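Local coordinates for protein packaging enzyme P4 (Pseudomonas phage phi6, PDB 4BLO) that hydrolyses nucleoside triphosphates as a hexameric RecA-like packaging ATPase, probably driving viral RNA into the empty procapsid, at residues L[148-153]-L[185-190]. Residues are numbered along the deposited sequence; the frame is centred on the assembly and turned at random.
Sequences WGEVAE and AVDSVR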
loop_
_atom_site.group_PDB
_atom_site.type_symbol
_atom_site.label_atom_id
_atom_site.label_comp_id
_atom_site.label_asym_id
_atom_site.label_seq_id
_atom_site.Cartn_x
_atom_site.Cartn_y
_atom_site.Cartn_z
ATOM N N TRP L 148 -0.943 16.406 -26.124
ATOM C CA TRP L 148 -0.380 16.239 -24.790
ATOM C C TRP L 148 0.050 14.777 -24.572
ATOM O O TRP L 148 -0.722 13.859 -24.857
ATOM C CB TRP L 148 -1.453 16.682 -23.778
ATOM C CG TRP L 148 -1.004 16.934 -22.376
ATOM C CD1 TRP L 148 0.163 17.520 -21.968
ATOM C CD2 TRP L 148 -1.787 16.730 -21.190
ATOM N NE1 TRP L 148 0.183 17.620 -20.594
ATOM C CE2 TRP L 148 -1.004 17.151 -20.091
ATOM C CE3 TRP L 148 -3.067 16.191 -20.944
ATOM C CZ2 TRP L 148 -1.460 17.066 -18.772
ATOM C CZ3 TRP L 148 -3.508 16.092 -19.631
ATOM C CH2 TRP L 148 -2.704 16.510 -18.563
ATOM N N GLY L 149 1.291 14.587 -24.113
ATOM C CA GLY L 149 1.873 13.286 -23.785
ATOM C C GLY L 149 1.744 12.204 -24.836
ATOM O O GLY L 149 1.482 11.039 -24.513
ATOM N N GLU L 150 1.950 12.595 -26.098
ATOM C CA GLU L 150 1.885 11.748 -27.278
ATOM C C GLU L 150 3.209 11.791 -27.995
ATOM O O GLU L 150 3.847 12.844 -27.984
ATOM C CB GLU L 150 0.760 12.263 -28.169
ATOM C CG GLU L 150 -0.615 11.806 -27.713
ATOM C CD GLU L 150 -0.724 10.303 -27.536
ATOM O OE1 GLU L 150 -0.545 9.570 -28.538
ATOM O OE2 GLU L 150 -0.892 9.854 -26.379
ATOM N N VAL L 151 3.657 10.675 -28.606
ATOM C CA VAL L 151 4.957 10.665 -29.315
ATOM C C VAL L 151 4.830 11.441 -30.681
ATOM O O VAL L 151 3.712 11.780 -31.089
ATOM C CB VAL L 151 5.504 9.221 -29.461
ATOM C CG1 VAL L 151 4.990 8.526 -30.716
ATOM C CG2 VAL L 151 7.011 9.192 -29.402
ATOM N N ALA L 152 5.969 11.769 -31.338
ATOM C CA ALA L 152 6.000 12.510 -32.609
ATOM C C ALA L 152 5.229 11.781 -33.711
ATOM O O ALA L 152 5.606 10.682 -34.125
ATOM C CB ALA L 152 7.432 12.760 -33.049
ATOM N N GLU L 153 4.110 12.402 -34.146
ATOM C CA GLU L 153 3.218 11.895 -35.193
ATOM C C GLU L 153 2.964 12.980 -36.240
ATOM O O GLU L 153 3.402 14.119 -36.057
ATOM C CB GLU L 153 1.897 11.403 -34.587
ATOM C CG GLU L 153 2.033 10.210 -33.662
ATOM C CD GLU L 153 0.730 9.496 -33.384
ATOM O OE1 GLU L 153 0.327 8.660 -34.226
ATOM O OE2 GLU L 153 0.106 9.773 -32.333
ATOM N N ALA L 185 -10.323 19.504 -29.125
ATOM C CA ALA L 185 -10.024 18.094 -28.896
ATOM C C ALA L 185 -8.706 17.934 -28.177
ATOM O O ALA L 185 -7.790 18.725 -28.405
ATOM C CB ALA L 185 -9.989 17.350 -30.209
ATOM N N VAL L 186 -8.597 16.912 -27.309
ATOM C CA VAL L 186 -7.368 16.619 -26.559
ATOM C C VAL L 186 -6.871 15.208 -26.881
ATOM O O VAL L 186 -7.543 14.224 -26.559
ATOM C CB VAL L 186 -7.512 16.812 -25.026
ATOM C CG1 VAL L 186 -6.152 16.764 -24.337
ATOM C CG2 VAL L 186 -8.219 18.118 -24.702
ATOM N N ASP L 187 -5.686 15.139 -27.530
ATOM C CA ASP L 187 -4.945 13.917 -27.861
ATOM C C ASP L 187 -3.499 14.070 -27.368
ATOM O O ASP L 187 -2.711 14.745 -28.018
ATOM C CB ASP L 187 -4.991 13.601 -29.368
ATOM C CG ASP L 187 -4.540 12.196 -29.757
ATOM O OD1 ASP L 187 -4.485 11.311 -28.869
ATOM O OD2 ASP L 187 -4.262 11.974 -30.962
ATOM N N SER L 188 -3.159 13.556 -26.173
ATOM C CA SER L 188 -3.920 12.662 -25.291
ATOM C C SER L 188 -4.195 13.272 -23.944
ATOM O O SER L 188 -3.683 14.344 -23.620
ATOM C CB SER L 188 -3.081 11.407 -25.042
ATOM O OG SER L 188 -3.843 10.220 -24.967
ATOM N N VAL L 189 -4.935 12.520 -23.116
ATOM C CA VAL L 189 -5.211 12.824 -21.719
ATOM C C VAL L 189 -4.339 11.846 -20.831
ATOM O O VAL L 189 -4.303 12.010 -19.611
ATOM C CB VAL L 189 -6.742 12.806 -21.415
ATOM C CG1 VAL L 189 -7.238 11.436 -20.953
ATOM C CG2 VAL L 189 -7.118 13.895 -20.428
ATOM N N ARG L 190 -3.590 10.888 -21.474
ATOM C CA ARG L 190 -2.649 9.918 -20.853
ATOM C C ARG L 190 -1.736 10.537 -19.766
ATOM O O ARG L 190 -1.614 9.888 -18.736
ATOM C CB ARG L 190 -1.738 9.250 -21.893
ATOM C CG ARG L 190 -2.315 8.052 -22.635
ATOM C CD ARG L 190 -1.195 7.214 -23.278
ATOM N NE ARG L 190 -0.333 7.968 -24.200
ATOM C CZ ARG L 190 0.957 7.717 -24.414
ATOM N NH1 ARG L 190 1.561 6.713 -23.784
ATOM N NH2 ARG L 190 1.649 8.453 -25.269
#
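Glu-150 and Arg-190 form the salt bridge of this contact, which joins the loop following strand 144-147 to strand 184-187 and the residues that follow it in the RecA-like core. Arg-190 presents one side of its guanidinium, NE and NH2, to a single carboxylate oxygen: NE lies 2.9 Å from Glu-150 OE2, nearly along its C-O axis, whereas NH2, 3.1 Å from Glu-150 OE2, comes from above the carboxylate plane. OE2 sits close to the guanidinium plane, but the two flat groups are turned 70° against each other. A bend at chi2 (-53°) in Glu-150 places its CD against Ser-188 CB. Gly-149 O approaches Arg-190 NH2 to 2.7 Å.

Two backbone hydrogen bonds engage one peptide unit, that between Asp-187 and Ser-188. Trp-148 N donates to Asp-187 O (3.1 Å), continuing the parallel pairing of strands 144-147 and 184-187. The second departs from that pattern: the peptide bond is cis, which puts its C=O and N-H on the same side, and Ser-188 N donates to Trp-148 O (2.8 Å).

Apolar contact is supplied by the indole of Trp-148, whose CZ3 lies 4.3 Å from Val-189 CG2. Ser-188 O is a polar neighbour at the ring edge; NE1 bonds to Ser-165 O, and helix 167-179 packs against the ring.

Asp-187 OD2 is hydrogen-bonded to Ser-133 OG of the Walker A motif, and Glu-153 touches ADP. The arrangement is consistent with Arg-190 connecting this nucleotide side to the subunit interface, where its bonds to Thr-214 and Ser-250 of a neighbouring subunit are weak. Glu-150 OE1 and Asp-187 OD1 stand 4.3 Å apart, a repulsion probably eased by Arg-190 on Glu-150 and by a bound calcium ion about 4 Å from the Glu-150 side chain, with Arg-147 making long, weak ion pairs to both acids.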